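Long-range contacts in RabGDI protein (Plasmodium falciparum 3D7, PDB 3P1W), which probably acts as a Rab GDP-dissociation inhibitor, binding Rab GTPases in their GDP-bound state during vesicle transport: residues E19-I25 with A301-I307; D281-D285 with Y312-L316; Y124-H128 with I350-L355; N335-E339 with E400-T404; K104-K108 with Q456-F460. All blocks are in the same frame, centred on the assembly; numbering follows the deposited sequence.

Contact 1 (E19-I25 with A301-I307)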
# COMPACT_ATOMS: atom_id res chain seq x y z
N GLU A 19 -34.68 -1.34 11.59
CA GLU A 19 -33.78 -0.82 10.54
C GLU A 19 -33.17 -1.95 9.71
O GLU A 19 -32.78 -2.98 10.28
CB GLU A 19 -32.63 -0.02 11.16
CG GLU A 19 -32.88 1.46 11.32
CD GLU A 19 -31.76 2.17 12.06
OE1 GLU A 19 -30.61 1.69 12.05
OE2 GLU A 19 -32.04 3.23 12.67
N HIS A 20 -33.09 -1.77 8.40
CA HIS A 20 -32.51 -2.80 7.52
C HIS A 20 -31.58 -2.20 6.46
O HIS A 20 -31.93 -1.22 5.79
CB HIS A 20 -33.57 -3.66 6.82
CG HIS A 20 -32.99 -4.78 6.02
ND1 HIS A 20 -32.54 -4.62 4.72
CD2 HIS A 20 -32.75 -6.08 6.34
CE1 HIS A 20 -32.05 -5.77 4.28
NE2 HIS A 20 -32.17 -6.67 5.24
N TYR A 21 -30.42 -2.83 6.29
CA TYR A 21 -29.43 -2.39 5.31
C TYR A 21 -29.01 -3.57 4.44
O TYR A 21 -29.06 -4.72 4.87
CB TYR A 21 -28.21 -1.80 6.03
CG TYR A 21 -28.57 -0.67 6.95
CD1 TYR A 21 -28.66 0.63 6.46
CD2 TYR A 21 -28.84 -0.89 8.29
CE1 TYR A 21 -29.01 1.68 7.29
CE2 TYR A 21 -29.20 0.15 9.13
CZ TYR A 21 -29.28 1.44 8.63
OH TYR A 21 -29.63 2.49 9.44
N ASP A 22 -28.57 -3.29 3.23
CA ASP A 22 -27.98 -4.32 2.39
C ASP A 22 -26.67 -4.80 3.04
O ASP A 22 -26.45 -5.99 3.21
CB ASP A 22 -27.74 -3.80 0.98
CG ASP A 22 -29.05 -3.53 0.23
OD1 ASP A 22 -29.90 -4.44 0.22
OD2 ASP A 22 -29.21 -2.42 -0.32
N VAL A 23 -25.83 -3.84 3.40
CA VAL A 23 -24.53 -4.15 4.02
C VAL A 23 -24.31 -3.22 5.20
O VAL A 23 -24.56 -2.01 5.09
CB VAL A 23 -23.37 -4.01 3.02
CG1 VAL A 23 -22.04 -4.48 3.64
CG2 VAL A 23 -23.65 -4.81 1.74
N ILE A 24 -23.87 -3.78 6.32
CA ILE A 24 -23.33 -2.97 7.41
C ILE A 24 -21.79 -3.16 7.41
O ILE A 24 -21.28 -4.28 7.29
CB ILE A 24 -23.93 -3.33 8.78
CG1 ILE A 24 -25.44 -3.04 8.79
CG2 ILE A 24 -23.24 -2.54 9.92
CD1 ILE A 24 -26.13 -3.49 10.07
N ILE A 25 -21.09 -2.05 7.52
CA ILE A 25 -19.64 -2.04 7.43
C ILE A 25 -19.11 -1.60 8.77
O ILE A 25 -19.56 -0.60 9.30
CB ILE A 25 -19.13 -1.11 6.28
CG1 ILE A 25 -19.59 -1.60 4.90
CG2 ILE A 25 -17.59 -1.11 6.24
CD1 ILE A 25 -20.88 -0.99 4.39
N ALA A 301 -29.79 -3.17 14.19
CA ALA A 301 -30.13 -3.06 12.78
C ALA A 301 -29.95 -4.42 12.13
O ALA A 301 -29.11 -5.22 12.56
CB ALA A 301 -29.26 -2.02 12.08
N TYR A 302 -30.73 -4.67 11.09
CA TYR A 302 -30.66 -5.93 10.37
C TYR A 302 -29.94 -5.69 9.04
O TYR A 302 -29.87 -4.56 8.56
CB TYR A 302 -32.06 -6.53 10.22
CG TYR A 302 -32.61 -7.00 11.55
CD1 TYR A 302 -32.26 -8.25 12.07
CD2 TYR A 302 -33.42 -6.18 12.33
CE1 TYR A 302 -32.73 -8.68 13.30
CE2 TYR A 302 -33.90 -6.60 13.57
CZ TYR A 302 -33.55 -7.86 14.04
OH TYR A 302 -34.01 -8.30 15.26
N CYS A 303 -29.33 -6.75 8.50
CA CYS A 303 -28.56 -6.64 7.26
C CYS A 303 -28.41 -8.00 6.59
O CYS A 303 -28.63 -9.04 7.21
CB CYS A 303 -27.18 -6.02 7.52
SG CYS A 303 -26.20 -6.94 8.72
N ASP A 304 -28.07 -7.98 5.31
CA ASP A 304 -27.87 -9.21 4.53
C ASP A 304 -26.38 -9.58 4.50
O ASP A 304 -26.04 -10.76 4.35
CB ASP A 304 -28.39 -9.03 3.10
CG ASP A 304 -29.89 -8.75 3.06
OD1 ASP A 304 -30.62 -9.31 3.91
OD2 ASP A 304 -30.32 -7.98 2.20
N LYS A 305 -25.51 -8.58 4.61
CA LYS A 305 -24.07 -8.81 4.64
C LYS A 305 -23.36 -7.86 5.56
O LYS A 305 -23.84 -6.75 5.83
CB LYS A 305 -23.47 -8.69 3.22
CG LYS A 305 -24.14 -9.61 2.17
CD LYS A 305 -23.53 -9.46 0.79
CE LYS A 305 -24.33 -10.17 -0.30
NZ LYS A 305 -24.64 -11.61 -0.01
N VAL A 306 -22.17 -8.27 6.01
CA VAL A 306 -21.32 -7.40 6.78
C VAL A 306 -19.92 -7.39 6.13
O VAL A 306 -19.46 -8.41 5.63
CB VAL A 306 -21.19 -7.89 8.25
CG1 VAL A 306 -20.05 -7.19 9.00
CG2 VAL A 306 -22.49 -7.70 9.01
N ILE A 307 -19.28 -6.22 6.13
CA ILE A 307 -17.83 -6.12 5.79
C ILE A 307 -17.18 -5.54 7.00
O ILE A 307 -17.66 -4.54 7.54
CB ILE A 307 -17.59 -5.22 4.57
CG1 ILE A 307 -18.25 -5.78 3.32
CG2 ILE A 307 -16.06 -5.04 4.31
CD1 ILE A 307 -18.45 -4.71 2.21
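Glu19 to Ile25 run parallel to Ala301 to Ile307 in continuous register, both chains turning a corner together at Asp22 and Asp304. Beyond the corner the axes of strands 23-25 and 305-307 approach to 4.7 Å at an angle of 23°. Tyr302 N donates to Glu19 O (2.8 Å) and Tyr21 N returns to Tyr302 O; past the corner Ile24 N donates to Lys305 O and Ile307 N to Ile24 O (3.0 Å). At the bend itself Lys305 N reaches Asp22 O, while Asp304 N makes only weak bonds to Tyr21 O and Asp22 O.

The side chains divide between the two faces. On one, Ile24 bends back along the sheet, its CG1 3.7 Å from Cys303 CB, and Ala301 CB lies at the edge of the Tyr21 ring, 3.7 Å from CE2. On the other, Ile307 CD1 meets Val23 CG1 at 3.9 Å beneath helix 30-41. His20 holds CG anti to its backbone N (chi1 -175°), which carries the ring towards the neighbouring chain, where Asp304 OD1 lies at its edge and accepts a weak bond from His20 NE2 (3.3 Å).

Asp22 OD1 and Asp304 OD2 stand 4.1 Å apart, but Asp22 OD2 accepts a hydrogen bond from Lys45 N. The apolar groups thus occupy both sheet faces, the Ile24 side bridging the bend, while the carboxylates gather at the corner; their proximity would probably favour a positive charge on His20.

Contact 2 (D281-D285 with Y312-L316); sequences DFVFD and YVMHL
Phe282 and Leu316 both place CG anti to the carbonyl carbon (chi1 -68° and -62°), and this brings the phenyl rim of the one against a terminal methyl of the other. Leu316 CD1 lies 3.7 Å from Phe282 CE2, approaching the ring obliquely, and the same methyl sits at the edge of the Phe284 ring, 4.2 Å from CZ. One leucine branch therefore serves two aromatic residues that project from the same side of their strand.

The same rim of Phe282 faces Tyr312 and the type I turn of Val313 to Leu316 that follows it. Tyr312 O lies in the plane of the phenyl ring, 3.2 Å from Phe282 CE2, a polar atom facing the positively polarised ring edge. Val313 CG1 is more distant, 4.2 Å from Phe282 CZ. In the conformer described, the His315 ring meets Phe282 rim to rim, with centroids 5.6 Å apart and neither ring over the other; its second conformer makes this pairing provisional. Leu316 N donates to Val313 O, closing the turn.

Strand 279-284, paired antiparallel with strand 290-295, thus leans on the loop that leads from strand 305-308 to strand 320-333. Ile427 of strand 427-429 touches Phe282, Phe284 and Leu316, and Val306 of strand 305-308 also packs against Phe282.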
# COMPACT_ATOMS: atom_id res chain seq x y z
N ASP A 281 -22.35 -7.30 19.50
CA ASP A 281 -22.80 -8.60 18.99
C ASP A 281 -23.22 -8.63 17.51
O ASP A 281 -23.71 -7.62 16.95
CB ASP A 281 -23.96 -9.12 19.83
CG ASP A 281 -23.51 -9.66 21.18
OD1 ASP A 281 -22.50 -10.43 21.20
OD2 ASP A 281 -24.15 -9.31 22.19
N PHE A 282 -23.01 -9.79 16.89
CA PHE A 282 -23.65 -10.15 15.65
C PHE A 282 -24.92 -10.93 15.98
O PHE A 282 -24.95 -11.68 16.95
CB PHE A 282 -22.74 -11.04 14.81
CG PHE A 282 -21.53 -10.33 14.29
CD1 PHE A 282 -21.56 -9.68 13.06
CD2 PHE A 282 -20.35 -10.32 15.01
CE1 PHE A 282 -20.44 -9.03 12.56
CE2 PHE A 282 -19.22 -9.67 14.50
CZ PHE A 282 -19.28 -9.02 13.29
N VAL A 283 -25.95 -10.73 15.17
CA VAL A 283 -27.15 -11.55 15.22
C VAL A 283 -27.09 -12.53 14.05
O VAL A 283 -26.80 -12.13 12.91
CB VAL A 283 -28.43 -10.68 15.14
CG1 VAL A 283 -29.69 -11.54 15.36
CG2 VAL A 283 -28.35 -9.53 16.14
N PHE A 284 -27.30 -13.81 14.34
CA PHE A 284 -27.29 -14.89 13.35
C PHE A 284 -28.66 -15.53 13.18
O PHE A 284 -29.37 -15.73 14.16
CB PHE A 284 -26.30 -15.96 13.78
CG PHE A 284 -24.90 -15.51 13.72
CD1 PHE A 284 -24.28 -15.34 12.49
CD2 PHE A 284 -24.19 -15.22 14.88
CE1 PHE A 284 -22.98 -14.90 12.40
CE2 PHE A 284 -22.86 -14.77 14.79
CZ PHE A 284 -22.27 -14.62 13.55
N ASP A 285 -29.02 -15.87 11.94
CA ASP A 285 -30.27 -16.58 11.69
C ASP A 285 -30.12 -18.08 11.97
O ASP A 285 -29.06 -18.54 12.38
CB ASP A 285 -30.77 -16.32 10.26
CG ASP A 285 -29.89 -16.96 9.19
OD1 ASP A 285 -29.05 -17.83 9.52
OD2 ASP A 285 -30.06 -16.60 8.02
N TYR A 312 -13.21 -6.74 14.51
CA TYR A 312 -14.64 -6.92 14.79
C TYR A 312 -15.08 -8.38 14.86
O TYR A 312 -16.26 -8.66 15.23
CB TYR A 312 -15.48 -6.14 13.78
CG TYR A 312 -15.41 -4.67 14.02
CD1 TYR A 312 -16.25 -4.04 14.94
CD2 TYR A 312 -14.48 -3.88 13.33
CE1 TYR A 312 -16.17 -2.68 15.18
CE2 TYR A 312 -14.39 -2.52 13.56
CZ TYR A 312 -15.22 -1.92 14.48
OH TYR A 312 -15.09 -0.56 14.70
N VAL A 313 -14.17 -9.31 14.61
CA VAL A 313 -14.50 -10.73 14.60
C VAL A 313 -13.59 -11.54 15.50
O VAL A 313 -13.46 -12.77 15.32
CB VAL A 313 -14.49 -11.31 13.16
CG1 VAL A 313 -15.61 -10.69 12.30
CG2 VAL A 313 -13.10 -11.13 12.46
N MET A 314 -13.01 -10.90 16.50
CA MET A 314 -12.06 -11.59 17.37
C MET A 314 -12.74 -12.60 18.29
O MET A 314 -12.07 -13.48 18.83
CB MET A 314 -11.27 -10.58 18.21
CG MET A 314 -10.37 -9.69 17.42
SD MET A 314 -9.00 -10.59 16.68
CE MET A 314 -7.96 -10.71 18.13
N HIS A 315 -14.06 -12.45 18.46
CA HIS A 315 -14.89 -13.37 19.23
C HIS A 315 -15.53 -14.51 18.42
O HIS A 315 -16.13 -15.41 18.99
CB HIS A 315 -16.01 -12.59 19.95
CG HIS A 315 -16.91 -11.81 19.04
ND1 HIS A 315 -16.43 -10.96 18.05
CD2 HIS A 315 -18.26 -11.72 19.00
CE1 HIS A 315 -17.46 -10.39 17.45
NE2 HIS A 315 -18.58 -10.83 18.02
N LEU A 316 -15.39 -14.46 17.10
CA LEU A 316 -16.06 -15.41 16.20
C LEU A 316 -15.10 -16.48 15.73
O LEU A 316 -13.91 -16.22 15.42
CB LEU A 316 -16.65 -14.71 14.98
CG LEU A 316 -17.73 -13.67 15.22
CD1 LEU A 316 -18.27 -13.24 13.86
CD2 LEU A 316 -18.85 -14.24 16.12

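Contact 3 (Y124-H128 with I350-L355); sequences YVYQH and IPQNQL
The backbones of Tyr126 and Ile350 run next to each other where strand 117-129 lies parallel to the end of strand 346-350, their CA atoms 5.0 Å apart, before the second chain swings into a short 3-10 turn. With CG anti to the backbone N (chi1 -170°), the Tyr126 ring leans across this second chain and is met from two directions. Ile350 CG2 sits over one face, 4.2 Å from the ring centroid in a CH-pi contact, whereas Gln354 OE1 comes in at the edge, 3.4 Å from Tyr126 CD2. Leu355 CD2 approaches the hydroxyl end obliquely.

This is the end of a parallel strand pair inside the large mixed sheet: backbone pairing, continued up to the bond between Tyr126 and Ile349, gives way to a side-chain substitute once Pro351 turns the chain aside. Gln354, bent at chi2, offers OE1 to His128 N at 2.9 Å, almost straight at hydrogen (174°), although the donor stands 43° out of the amide carbonyl plane. At the other end of the amide, NE2 donates to a water (2.8 Å) that in turn donates to His128 O, so both amide ends are tied to one residue of the strand. The His128 ring leads off to Glu137. On the flank, Val125 CG2 packs against Pro351 CD at 3.8 Å, and Val125 also touches Phe208 and Ala212 of helix 203-213.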
# COMPACT_ATOMS: atom_id res chain seq x y z
N TYR A 124 13.34 4.59 -5.51
CA TYR A 124 14.68 4.07 -5.28
C TYR A 124 14.60 2.59 -4.99
O TYR A 124 13.58 2.08 -4.46
CB TYR A 124 15.39 4.79 -4.11
CG TYR A 124 15.67 6.24 -4.45
CD1 TYR A 124 16.91 6.63 -4.90
CD2 TYR A 124 14.64 7.20 -4.39
CE1 TYR A 124 17.16 7.94 -5.26
CE2 TYR A 124 14.88 8.53 -4.77
CZ TYR A 124 16.13 8.89 -5.22
OH TYR A 124 16.41 10.20 -5.59
N VAL A 125 15.71 1.91 -5.27
CA VAL A 125 15.86 0.50 -4.95
C VAL A 125 17.23 0.28 -4.30
O VAL A 125 18.22 0.94 -4.64
CB VAL A 125 15.66 -0.37 -6.18
CG1 VAL A 125 16.73 -0.07 -7.29
CG2 VAL A 125 15.61 -1.87 -5.81
N TYR A 126 17.29 -0.67 -3.36
CA TYR A 126 18.55 -0.99 -2.65
C TYR A 126 19.33 -2.05 -3.41
O TYR A 126 18.80 -3.11 -3.76
CB TYR A 126 18.16 -1.51 -1.28
CG TYR A 126 19.24 -1.69 -0.26
CD1 TYR A 126 19.27 -0.89 0.87
CD2 TYR A 126 20.15 -2.74 -0.35
CE1 TYR A 126 20.20 -1.10 1.86
CE2 TYR A 126 21.08 -2.96 0.64
CZ TYR A 126 21.09 -2.11 1.74
OH TYR A 126 22.01 -2.30 2.73
N GLN A 127 20.60 -1.75 -3.69
CA GLN A 127 21.55 -2.68 -4.25
C GLN A 127 22.93 -2.24 -3.70
O GLN A 127 23.46 -1.19 -4.09
CB GLN A 127 21.53 -2.66 -5.79
CG GLN A 127 22.43 -3.75 -6.40
CD GLN A 127 22.98 -3.42 -7.78
OE1 GLN A 127 24.17 -3.11 -7.94
NE2 GLN A 127 22.12 -3.51 -8.79
N HIS A 128 23.45 -2.99 -2.76
CA HIS A 128 24.70 -2.64 -2.13
C HIS A 128 25.86 -2.80 -3.13
O HIS A 128 25.99 -3.82 -3.81
CB HIS A 128 24.95 -3.52 -0.93
CG HIS A 128 26.17 -3.13 -0.14
ND1 HIS A 128 27.12 -4.05 0.25
CD2 HIS A 128 26.59 -1.93 0.32
CE1 HIS A 128 28.06 -3.43 0.94
NE2 HIS A 128 27.76 -2.15 1.01
N ILE A 350 13.51 -2.34 -0.76
CA ILE A 350 14.69 -3.16 -0.42
C ILE A 350 14.42 -4.65 -0.70
O ILE A 350 13.71 -5.32 0.08
CB ILE A 350 15.13 -2.97 1.03
CG1 ILE A 350 15.28 -1.48 1.38
CG2 ILE A 350 16.46 -3.80 1.27
CD1 ILE A 350 15.60 -1.21 2.87
N PRO A 351 14.96 -5.16 -1.82
CA PRO A 351 14.71 -6.56 -2.16
C PRO A 351 15.27 -7.48 -1.08
O PRO A 351 16.36 -7.24 -0.57
CB PRO A 351 15.39 -6.73 -3.50
CG PRO A 351 15.45 -5.36 -4.08
CD PRO A 351 15.59 -4.43 -2.94
N GLN A 352 14.51 -8.50 -0.74
CA GLN A 352 14.82 -9.38 0.38
C GLN A 352 16.24 -9.99 0.34
O GLN A 352 16.90 -10.12 1.39
CB GLN A 352 13.74 -10.45 0.50
CG GLN A 352 13.66 -11.40 -0.72
CD GLN A 352 12.38 -12.17 -0.76
OE1 GLN A 352 12.41 -13.39 -0.60
NE2 GLN A 352 11.26 -11.49 -0.94
N ASN A 353 16.73 -10.34 -0.86
CA ASN A 353 18.06 -10.96 -0.99
C ASN A 353 19.20 -10.02 -0.61
O ASN A 353 20.32 -10.48 -0.29
CB ASN A 353 18.27 -11.60 -2.39
CG ASN A 353 18.27 -10.58 -3.54
OD1 ASN A 353 17.94 -9.42 -3.37
ND2 ASN A 353 18.66 -11.05 -4.72
N GLN A 354 18.93 -8.72 -0.64
CA GLN A 354 19.87 -7.70 -0.19
C GLN A 354 20.13 -7.66 1.32
O GLN A 354 21.23 -7.28 1.79
CB GLN A 354 19.44 -6.31 -0.69
CG GLN A 354 19.66 -6.11 -2.17
CD GLN A 354 21.14 -5.96 -2.53
OE1 GLN A 354 21.92 -5.25 -1.85
NE2 GLN A 354 21.52 -6.59 -3.63
N LEU A 355 19.17 -8.11 2.10
CA LEU A 355 19.33 -8.13 3.54
C LEU A 355 19.23 -9.55 4.08
O LEU A 355 18.94 -9.76 5.25
CB LEU A 355 18.31 -7.21 4.20
CG LEU A 355 18.52 -5.71 3.96
CD1 LEU A 355 17.36 -4.95 4.61
CD2 LEU A 355 19.89 -5.18 4.47
O HOH W 1 24.23 -6.04 -4.31

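Contact 4 (N335-E339 with E400-T404); sequences NPIPE and ELLGT
Ile337 and Leu402 lie side by side, pointing the same way, and their ends meet at 3.8 Å between Ile337 CD1 and Leu402 CD2. Ile337 keeps CG1 anti to its carbonyl carbon (chi1 -66°), which sends that branch to the leucine and leaves CG2 to rest against the backbone, 3.6 Å from Leu401 O. Next to it the pyrrolidine ring of Pro338 faces the carbonyls: CD is 3.5 Å from Leu401 O and 3.6 Å from Leu402 O, while CG lies near Gly403 N and CA. Gly403 has no side chain on the flank that meets the proline, and the ring fits there closely.

No direct hydrogen bond joins the two loops; water does that work. One water donates to both Pro338 O and Leu401 O, each at 2.7 Å, and so ties together two carbonyls that could not bond to each other. A second touches Leu402 O and Pro336 O, and a third accepts a weak bond from Asn335 N while donating to Thr404 O.

Further out, the apolar pair is seated on the large mixed sheet. Ile363 touches both Ile337 and Leu402, Leu365 adds to the first, and Ala380, Val382, Cys331 and Leu333 touch the second. Ile337 O accepts a hydrogen bond from Thr340 OG1 just beyond the segment. The arrangement is that of a helix terminus: after helix 396-400, Gly403 leaves helical geometry with positive phi (76°) and directs the chain into strand 405-418, while the loop from strand 320-333 packs along the exit.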
# COMPACT_ATOMS: atom_id res chain seq x y z
N ASN A 335 16.29 16.25 7.92
CA ASN A 335 16.70 16.47 6.53
C ASN A 335 16.21 15.33 5.65
O ASN A 335 15.83 14.28 6.18
CB ASN A 335 18.22 16.53 6.45
CG ASN A 335 18.77 17.84 6.97
OD1 ASN A 335 18.48 18.93 6.42
ND2 ASN A 335 19.55 17.77 8.04
N PRO A 336 16.22 15.52 4.31
CA PRO A 336 15.89 14.39 3.45
C PRO A 336 16.78 13.17 3.68
O PRO A 336 17.90 13.29 4.21
CB PRO A 336 16.12 14.94 2.03
CG PRO A 336 16.02 16.44 2.17
CD PRO A 336 16.61 16.72 3.53
N ILE A 337 16.31 12.00 3.27
CA ILE A 337 17.10 10.78 3.33
C ILE A 337 18.38 10.95 2.48
O ILE A 337 18.29 11.27 1.30
CB ILE A 337 16.31 9.56 2.81
CG1 ILE A 337 15.12 9.23 3.75
CG2 ILE A 337 17.20 8.33 2.70
CD1 ILE A 337 14.20 8.13 3.22
N PRO A 338 19.56 10.69 3.08
CA PRO A 338 20.79 10.80 2.27
C PRO A 338 20.72 9.96 0.99
O PRO A 338 20.12 8.88 0.98
CB PRO A 338 21.87 10.31 3.24
CG PRO A 338 21.32 10.69 4.60
CD PRO A 338 19.85 10.39 4.49
N GLU A 339 21.28 10.49 -0.10
CA GLU A 339 21.36 9.76 -1.37
C GLU A 339 20.01 9.55 -2.09
O GLU A 339 19.84 8.61 -2.89
CB GLU A 339 22.09 8.42 -1.20
CG GLU A 339 23.38 8.46 -0.32
CD GLU A 339 24.43 9.53 -0.74
OE1 GLU A 339 24.58 9.80 -1.95
OE2 GLU A 339 25.13 10.06 0.16
N GLU A 400 19.57 2.74 9.30
CA GLU A 400 20.88 3.38 9.05
C GLU A 400 20.94 4.19 7.76
O GLU A 400 21.84 5.01 7.60
CB GLU A 400 22.02 2.34 9.04
CG GLU A 400 22.25 1.72 10.37
CD GLU A 400 23.35 0.63 10.34
OE1 GLU A 400 23.98 0.40 9.28
OE2 GLU A 400 23.53 -0.03 11.38
N LEU A 401 19.99 3.95 6.84
CA LEU A 401 19.93 4.72 5.62
C LEU A 401 19.44 6.15 5.81
O LEU A 401 19.62 6.97 4.92
CB LEU A 401 19.02 4.03 4.60
CG LEU A 401 19.42 2.63 4.15
CD1 LEU A 401 18.26 2.02 3.35
CD2 LEU A 401 20.73 2.73 3.31
N LEU A 402 18.81 6.45 6.96
CA LEU A 402 17.97 7.66 7.07
C LEU A 402 18.67 8.94 7.54
O LEU A 402 18.06 10.01 7.56
CB LEU A 402 16.82 7.38 8.04
CG LEU A 402 15.92 6.18 7.73
CD1 LEU A 402 14.78 6.07 8.78
CD2 LEU A 402 15.37 6.26 6.28
N GLY A 403 19.94 8.83 7.92
CA GLY A 403 20.66 9.93 8.53
C GLY A 403 20.22 10.08 9.96
O GLY A 403 19.78 9.11 10.60
N THR A 404 20.33 11.29 10.48
CA THR A 404 20.01 11.54 11.87
C THR A 404 18.51 11.45 12.11
O THR A 404 17.73 12.15 11.47
CB THR A 404 20.50 12.93 12.29
OG1 THR A 404 21.92 12.95 12.16
CG2 THR A 404 20.12 13.20 13.75
O HOH W 2 18.09 13.92 9.52
O HOH W 3 18.21 12.64 7.15
O HOH W 4 20.79 6.75 2.55

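Contact 5 (K104-K108 with Q456-F460); sequences KILKK and QKLNF
Phe460 and Ile105 bring the last modelled residues of the chain against helix 101-108, beside the Rossmann-like part of this GDI fold, whose helix 30-41 and C-terminal helix 440-454 flank the contact. The close-packed side is apolar. Ile105 CG1 stands between two partners, 3.8 Å from Leu458 CD2 and 3.8 Å from Phe460 CZ, which it meets at the edge of the phenyl ring. Leu458 crosses Ile105 at about a right angle. Both have further apolar neighbours: Ile34 and Leu38 of helix 30-41 and Leu446 of helix 440-454 touch Ile105, while Leu38, Leu447 and Trp450 touch Leu458.

Towards solvent the contact rests on the aliphatic parts of lysines. Lys104 places CB over one face of the Phe460 ring, 3.8 Å from its centroid, in a CH-pi contact displaced towards the rim. Its chain then runs extended past the ring, CD lying 3.8 Å from Phe460 CG, so that methylene groups rather than the ammonium provide the cover. Phe460 and Lys104 both remain largely exposed, and no hydrogen bond links the two segments.

Lys108 spans the remaining side. Its chain leaves with CG anti to the backbone N (chi1 172°) and then bends at chi3 and chi4, bringing the tip round towards the tail. The methylene next to the ammonium approaches the backbone there, but the charged end has its hydrogen bond outside this contact, from NZ to Tyr42 OH; Lys108 CE lies 3.5 Å from Asn459 O.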
# COMPACT_ATOMS: atom_id res chain seq x y z
N LYS A 104 -8.56 3.99 -10.42
CA LYS A 104 -9.77 3.75 -11.22
C LYS A 104 -11.01 3.75 -10.33
O LYS A 104 -12.04 4.30 -10.70
CB LYS A 104 -9.66 2.42 -12.00
CG LYS A 104 -8.56 2.42 -13.04
CD LYS A 104 -8.37 1.06 -13.70
CE LYS A 104 -7.25 1.12 -14.72
NZ LYS A 104 -7.12 -0.09 -15.57
N ILE A 105 -10.90 3.13 -9.16
CA ILE A 105 -11.97 3.10 -8.18
C ILE A 105 -12.34 4.49 -7.70
O ILE A 105 -13.53 4.82 -7.60
CB ILE A 105 -11.62 2.22 -6.97
CG1 ILE A 105 -11.67 0.75 -7.36
CG2 ILE A 105 -12.59 2.45 -5.83
CD1 ILE A 105 -11.02 -0.18 -6.31
N LEU A 106 -11.33 5.31 -7.42
CA LEU A 106 -11.58 6.67 -6.97
C LEU A 106 -12.23 7.50 -8.07
O LEU A 106 -13.00 8.40 -7.78
CB LEU A 106 -10.30 7.36 -6.48
CG LEU A 106 -9.68 6.79 -5.21
CD1 LEU A 106 -8.25 7.24 -5.04
CD2 LEU A 106 -10.51 7.15 -3.99
N LYS A 107 -11.88 7.23 -9.33
CA LYS A 107 -12.51 7.91 -10.47
C LYS A 107 -13.97 7.52 -10.55
O LYS A 107 -14.86 8.38 -10.57
CB LYS A 107 -11.82 7.54 -11.80
CG LYS A 107 -10.34 7.94 -11.89
CD LYS A 107 -10.09 9.14 -12.77
CE LYS A 107 -8.61 9.40 -12.96
NZ LYS A 107 -8.41 10.66 -13.77
N LYS A 108 -14.23 6.21 -10.60
CA LYS A 108 -15.59 5.69 -10.70
C LYS A 108 -16.53 6.24 -9.63
O LYS A 108 -17.66 6.64 -9.93
CB LYS A 108 -15.56 4.16 -10.63
CG LYS A 108 -16.95 3.51 -10.53
CD LYS A 108 -16.86 2.00 -10.40
CE LYS A 108 -16.49 1.34 -11.72
NZ LYS A 108 -17.58 1.47 -12.70
N GLN A 456 -19.38 -11.01 -9.16
CA GLN A 456 -18.92 -10.38 -10.40
C GLN A 456 -17.75 -9.46 -10.10
O GLN A 456 -17.82 -8.65 -9.17
CB GLN A 456 -20.06 -9.57 -11.00
CG GLN A 456 -20.44 -8.37 -10.13
CD GLN A 456 -21.74 -7.72 -10.52
OE1 GLN A 456 -22.75 -8.39 -10.77
NE2 GLN A 456 -21.74 -6.39 -10.55
N LYS A 457 -16.69 -9.57 -10.90
CA LYS A 457 -15.55 -8.65 -10.78
C LYS A 457 -16.02 -7.23 -11.07
O LYS A 457 -16.99 -7.02 -11.80
CB LYS A 457 -14.43 -9.04 -11.75
CG LYS A 457 -13.83 -10.43 -11.49
CD LYS A 457 -12.51 -10.64 -12.22
CE LYS A 457 -11.63 -11.65 -11.47
NZ LYS A 457 -10.26 -11.70 -12.04
N LEU A 458 -15.34 -6.27 -10.46
CA LEU A 458 -15.56 -4.87 -10.73
C LEU A 458 -15.02 -4.60 -12.14
O LEU A 458 -13.95 -5.10 -12.50
CB LEU A 458 -14.84 -4.02 -9.68
CG LEU A 458 -15.16 -2.53 -9.56
CD1 LEU A 458 -16.60 -2.30 -9.14
CD2 LEU A 458 -14.19 -1.87 -8.57
N ASN A 459 -15.77 -3.84 -12.93
CA ASN A 459 -15.40 -3.55 -14.32
C ASN A 459 -14.92 -2.11 -14.46
O ASN A 459 -15.53 -1.19 -13.90
CB ASN A 459 -16.60 -3.80 -15.25
CG ASN A 459 -16.27 -3.54 -16.72
OD1 ASN A 459 -15.14 -3.72 -17.15
ND2 ASN A 459 -17.27 -3.13 -17.48
N PHE A 460 -13.83 -1.93 -15.21
CA PHE A 460 -13.30 -0.60 -15.54
C PHE A 460 -13.26 -0.40 -17.06
O PHE A 460 -14.07 0.33 -17.62
CB PHE A 460 -11.89 -0.43 -14.99
CG PHE A 460 -11.79 -0.65 -13.51
CD1 PHE A 460 -12.42 0.22 -12.63
CD2 PHE A 460 -11.06 -1.71 -13.00
CE1 PHE A 460 -12.33 0.04 -11.26
CE2 PHE A 460 -10.96 -1.90 -11.63
CZ PHE A 460 -11.60 -1.02 -10.76

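How the contacts relate
Contacts 1 and 2 share the sheet that carries the Rossmann-like core; their centres are 13 Å apart, and Val306 CG1 touches Phe282 CE1 at 4.0 Å. Contact 5 lies about 22 Å from contact 1, centre to centre, linked through helices 30-41 and 440-454, which border both. On the opposite side of the chain's centre from this first pair lies a second. The centres of contacts 3 and 4 are 16 Å apart, and Leu401 CD1 touches Tyr126 CD1 (4.0 Å). Along the chain contact 1 crosses contacts 2, 3 and 5, and contact 5 encloses contacts 2, 3 and 4, so the two sheet regions are built from interleaved segments, not consecutive ones.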